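Local coordinates for protein diaminopimelate decarboxylase (Aquifex aeolicus, PDB 2P3E) that probably catalyses the pyridoxal 5'-phosphate-dependent decarboxylation of meso-diaminopimelate to L-lysine, the last step of lysine biosynthesis by the diaminopimelate route, at residues N128-S131 and R132-D136; I104-G108 and V109-E113. All blocks are in the same frame, centred on the assembly; numbering follows the deposited sequence.

Contact 1: N128-S131 and R132-D136; sequences NVES and RQELD
The turn from strand 126-129 into helix 132-145, within a beta-alpha-beta unit of the pyridoxal-binding barrel, is closed by Ser131 and Glu134 at the helix N-terminus. Ser131 is the N-cap: a chi1 of 63° places OG between its own backbone N and carbonyl carbon, from where it accepts the backbone N of Glu134 at 3.2 Å. The first helical backbone bond, from Leu135 N to Ser131 O (3.2 Å), ties the same turn. Glu134 answers with its own side chain. An all-extended run of torsions, chi1 being -179°, carries its carboxylate back along the strand end, where OE1 takes the backbone N of Glu130 at 2.9 Å. The N-H points nearly straight at the oxygen, yet meets it from above the carboxylate plane, 50° out of it. A classic capping box would use the N-H of the N-cap residue itself; here the carboxylate reaches one residue further back.

Val129 runs past Glu134 in the opposite sense, its CG1 lying 3.7 Å from Glu134 CD and its CG2 the same distance from Glu134 OE2. The same methyl, CG1, also meets Leu135 CD2 at 3.8 Å, and both side chains continue onto Ile151 of the next strand. Lys111 makes a salt bridge to Glu134 OE2, while Gln133 OE1 accepts Leu298 N of the second subunit.

Glu134 is thus a buried acid with both oxygens engaged, OE1 by a backbone N-H and OE2 by a lysine, which should hold the carboxylate against rotation. The lysine charge and the positive end of the helix dipole would both be expected to favour its ionised form.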
loop_
_atom_site.group_PDB
_atom_site.type_symbol
_atom_site.label_atom_id
_atom_site.label_comp_id
_atom_site.label_asym_id
_atom_site.label_seq_id
_atom_site.Cartn_x
_atom_site.Cartn_y
_atom_site.Cartn_z
ATOM N N ASN B 128 -12.837 7.059 -21.827
ATOM C CA ASN B 128 -13.822 7.669 -20.937
ATOM C C ASN B 128 -13.206 8.889 -20.278
ATOM O O ASN B 128 -12.404 8.787 -19.336
ATOM C CB ASN B 128 -14.371 6.654 -19.917
ATOM C CG ASN B 128 -15.165 5.550 -20.584
ATOM O OD1 ASN B 128 -15.914 5.802 -21.537
ATOM N ND2 ASN B 128 -15.017 4.329 -20.093
ATOM N N VAL B 129 -13.594 10.050 -20.806
ATOM C CA VAL B 129 -12.926 11.294 -20.547
ATOM C C VAL B 129 -13.420 11.941 -19.259
ATOM O O VAL B 129 -14.632 12.023 -18.995
ATOM C CB VAL B 129 -13.022 12.265 -21.774
ATOM C CG1 VAL B 129 -12.436 13.598 -21.447
ATOM C CG2 VAL B 129 -12.270 11.682 -22.983
ATOM N N GLU B 130 -12.443 12.410 -18.488
ATOM C CA GLU B 130 -12.617 12.920 -17.138
ATOM C C GLU B 130 -12.503 14.447 -17.026
ATOM O O GLU B 130 -12.853 15.008 -15.985
ATOM C CB GLU B 130 -11.591 12.248 -16.213
ATOM C CG GLU B 130 -11.834 10.756 -15.989
ATOM C CD GLU B 130 -13.017 10.455 -15.069
ATOM O OE1 GLU B 130 -13.616 11.395 -14.490
ATOM O OE2 GLU B 130 -13.334 9.260 -14.924
ATOM N N SER B 131 -12.020 15.120 -18.082
ATOM C CA SER B 131 -11.961 16.584 -18.086
ATOM C C SER B 131 -11.942 17.184 -19.493
ATOM O O SER B 131 -11.628 16.513 -20.477
ATOM C CB SER B 131 -10.737 17.097 -17.298
ATOM O OG SER B 131 -9.548 16.658 -17.933
ATOM N N ARG B 132 -12.269 18.466 -19.569
ATOM C CA ARG B 132 -12.194 19.198 -20.826
ATOM C C ARG B 132 -10.752 19.385 -21.314
ATOM O O ARG B 132 -10.486 19.360 -22.516
ATOM C CB ARG B 132 -12.843 20.565 -20.667
ATOM C CG ARG B 132 -13.005 21.292 -21.996
ATOM C CD ARG B 132 -13.868 22.527 -21.853
ATOM N NE ARG B 132 -15.285 22.196 -21.675
ATOM C CZ ARG B 132 -16.279 23.048 -21.915
ATOM N NH1 ARG B 132 -16.013 24.275 -22.352
ATOM N NH2 ARG B 132 -17.536 22.670 -21.730
ATOM N N GLN B 133 -9.821 19.604 -20.384
ATOM C CA GLN B 133 -8.418 19.707 -20.754
ATOM C C GLN B 133 -7.924 18.396 -21.386
ATOM O O GLN B 133 -7.181 18.414 -22.376
ATOM C CB GLN B 133 -7.570 20.131 -19.552
ATOM C CG GLN B 133 -6.146 20.480 -19.927
ATOM C CD GLN B 133 -5.390 21.173 -18.817
ATOM O OE1 GLN B 133 -5.746 21.074 -17.639
ATOM N NE2 GLN B 133 -4.335 21.898 -19.194
ATOM N N GLU B 134 -8.384 17.270 -20.836
ATOM C CA GLU B 134 -8.128 15.948 -21.400
ATOM C C GLU B 134 -8.644 15.827 -22.837
ATOM O O GLU B 134 -7.985 15.223 -23.663
ATOM C CB GLU B 134 -8.708 14.830 -20.507
ATOM C CG GLU B 134 -8.459 13.404 -21.041
ATOM C CD GLU B 134 -9.159 12.309 -20.236
ATOM O OE1 GLU B 134 -9.559 12.576 -19.080
ATOM O OE2 GLU B 134 -9.331 11.181 -20.774
ATOM N N LEU B 135 -9.820 16.387 -23.124
ATOM C CA LEU B 135 -10.306 16.471 -24.510
ATOM C C LEU B 135 -9.277 17.144 -25.455
ATOM O O LEU B 135 -8.973 16.613 -26.511
ATOM C CB LEU B 135 -11.659 17.196 -24.574
ATOM C CG LEU B 135 -12.883 16.508 -23.933
ATOM C CD1 LEU B 135 -14.061 17.477 -23.823
ATOM C CD2 LEU B 135 -13.277 15.298 -24.728
ATOM N N ASP B 136 -8.757 18.296 -25.039
ATOM C CA ASP B 136 -7.777 19.079 -25.798
ATOM C C ASP B 136 -6.470 18.306 -25.991
ATOM O O ASP B 136 -5.913 18.253 -27.106
ATOM C CB ASP B 136 -7.492 20.390 -25.054
ATOM C CG ASP B 136 -8.649 21.360 -25.115
ATOM O OD1 ASP B 136 -9.399 21.327 -26.102
ATOM O OD2 ASP B 136 -8.810 22.167 -24.173
#

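Contact 2: I104-G108 and V109-E113; sequences IVYAG and VGKTE
Tyr106, the last residue of strand 104-106, is locked to the loop that follows by its hydroxyl and by one face of its ring. The hydroxyl donates to Gly110 O at 2.8 Å, in the carbonyl plane and on a lone pair, with the acceptor at the ring's edge. Over the face lies the aliphatic part of Lys111: CD stands 3.9 Å from the Tyr106 ring centroid, a CH-pi contact, and CG comes within 3.4 Å of Tyr106 CE2. A chi1 of -67° sets Lys111 CG beside its own backbone N, from where the chain slides back along the ring, opposite to the run of the tyrosine, and takes NZ to Glu134. At Gly108 a positive phi of 85° favours glycine; beyond it, Gly110 centres an inverse gamma turn closed by a weak bond from Lys111 N to Val109 O (3.1 Å).

Beyond Lys111 the loop no longer packs back on the strand end. Thr112 turns away as the N-cap of helix 113-121, and the exposed Glu113 forms a salt bridge with Arg365 of the second subunit.

A phenylalanine in place of Tyr106 would probably leave Gly110 O without this donor and the gamma turn less firmly held. One aromatic side chain therefore serves two ends, satisfying a buried carbonyl with its hydroxyl and offering its face to the lysine chain.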
loop_
_atom_site.group_PDB
_atom_site.type_symbol
_atom_site.label_atom_id
_atom_site.label_comp_id
_atom_site.label_asym_id
_atom_site.label_seq_id
_atom_site.Cartn_x
_atom_site.Cartn_y
_atom_site.Cartn_z
ATOM N N ILE B 104 -11.064 -2.738 -25.344
ATOM C CA ILE B 104 -10.436 -2.008 -24.236
ATOM C C ILE B 104 -10.992 -0.590 -24.114
ATOM O O ILE B 104 -11.047 0.154 -25.113
ATOM C CB ILE B 104 -8.891 -1.980 -24.392
ATOM C CG1 ILE B 104 -8.342 -3.413 -24.385
ATOM C CG2 ILE B 104 -8.217 -1.030 -23.343
ATOM C CD1 ILE B 104 -6.819 -3.505 -24.527
ATOM N N VAL B 105 -11.421 -0.232 -22.895
ATOM C CA VAL B 105 -11.865 1.127 -22.588
ATOM C C VAL B 105 -10.977 1.724 -21.476
ATOM O O VAL B 105 -10.550 1.014 -20.570
ATOM C CB VAL B 105 -13.375 1.189 -22.198
ATOM C CG1 VAL B 105 -14.268 0.732 -23.377
ATOM C CG2 VAL B 105 -13.665 0.338 -20.945
ATOM N N TYR B 106 -10.718 3.023 -21.551
ATOM C CA TYR B 106 -9.708 3.631 -20.695
ATOM C C TYR B 106 -10.348 4.737 -19.862
ATOM O O TYR B 106 -10.736 5.778 -20.405
ATOM C CB TYR B 106 -8.554 4.175 -21.560
ATOM C CG TYR B 106 -7.254 4.639 -20.855
ATOM C CD1 TYR B 106 -6.096 4.871 -21.604
ATOM C CD2 TYR B 106 -7.178 4.824 -19.479
ATOM C CE1 TYR B 106 -4.903 5.298 -21.002
ATOM C CE2 TYR B 106 -5.982 5.255 -18.870
ATOM C CZ TYR B 106 -4.853 5.486 -19.641
ATOM O OH TYR B 106 -3.657 5.906 -19.050
ATOM N N ALA B 107 -10.456 4.507 -18.554
ATOM C CA ALA B 107 -11.057 5.489 -17.640
ATOM C C ALA B 107 -10.035 6.165 -16.727
ATOM O O ALA B 107 -8.839 5.933 -16.824
ATOM C CB ALA B 107 -12.142 4.856 -16.820
ATOM N N GLY B 108 -10.535 7.018 -15.847
ATOM C CA GLY B 108 -9.712 7.626 -14.800
ATOM C C GLY B 108 -8.971 8.872 -15.240
ATOM O O GLY B 108 -8.977 9.251 -16.421
ATOM N N VAL B 109 -8.347 9.512 -14.259
ATOM C CA VAL B 109 -7.551 10.710 -14.473
ATOM C C VAL B 109 -6.061 10.324 -14.543
ATOM O O VAL B 109 -5.189 11.211 -14.598
ATOM C CB VAL B 109 -7.797 11.762 -13.347
ATOM C CG1 VAL B 109 -9.244 12.209 -13.334
ATOM C CG2 VAL B 109 -7.385 11.221 -11.976
ATOM N N GLY B 110 -5.792 9.003 -14.563
ATOM C CA GLY B 110 -4.438 8.460 -14.623
ATOM C C GLY B 110 -3.951 8.332 -16.055
ATOM O O GLY B 110 -3.828 7.212 -16.584
ATOM N N LYS B 111 -3.674 9.486 -16.673
ATOM C CA LYS B 111 -3.472 9.576 -18.126
ATOM C C LYS B 111 -2.389 10.586 -18.512
ATOM O O LYS B 111 -2.674 11.732 -18.881
ATOM C CB LYS B 111 -4.807 9.869 -18.827
ATOM C CG LYS B 111 -5.786 8.680 -18.701
ATOM C CD LYS B 111 -7.022 8.763 -19.575
ATOM C CE LYS B 111 -8.179 9.287 -18.788
ATOM N NZ LYS B 111 -9.514 8.930 -19.325
ATOM N N THR B 112 -1.141 10.140 -18.384
ATOM C CA THR B 112 0.030 10.926 -18.779
ATOM C C THR B 112 0.148 10.941 -20.298
ATOM O O THR B 112 -0.488 10.136 -20.986
ATOM C CB THR B 112 1.322 10.344 -18.183
ATOM O OG1 THR B 112 1.519 9.017 -18.690
ATOM C CG2 THR B 112 1.230 10.283 -16.675
ATOM N N GLU B 113 0.974 11.853 -20.819
ATOM C CA GLU B 113 1.167 11.997 -22.265
ATOM C C GLU B 113 1.554 10.678 -22.958
ATOM O O GLU B 113 1.062 10.376 -24.044
ATOM C CB GLU B 113 2.211 13.092 -22.540
ATOM C CG GLU B 113 2.421 13.420 -24.013
ATOM C CD GLU B 113 1.425 14.426 -24.565
ATOM O OE1 GLU B 113 0.571 14.940 -23.801
ATOM O OE2 GLU B 113 1.504 14.714 -25.783
#

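Contacts 1 and 2 are successive strand-end turns on neighbouring parallel strands of the barrel, their centres 10 Å apart. The strands are joined by a probable hydrogen bond from Asn128 N to Tyr106 O (2.8 Å), and the turns by the salt bridge from Lys111 NZ to Glu134 OE2 (2.7 Å), so the lysine laid over the tyrosine in contact 2 would be expected to offset the charge of the acid in contact 1. Both turns probably border the cofactor site: the side chains of Asn128 and Ala107 lie about 4 and 5 Å from that of Glu279, a probable pyridoxal phosphate ligand, and that of Ala107 about 8 Å from Lys65, the expected cofactor-bearing lysine. Both also touch the second subunit.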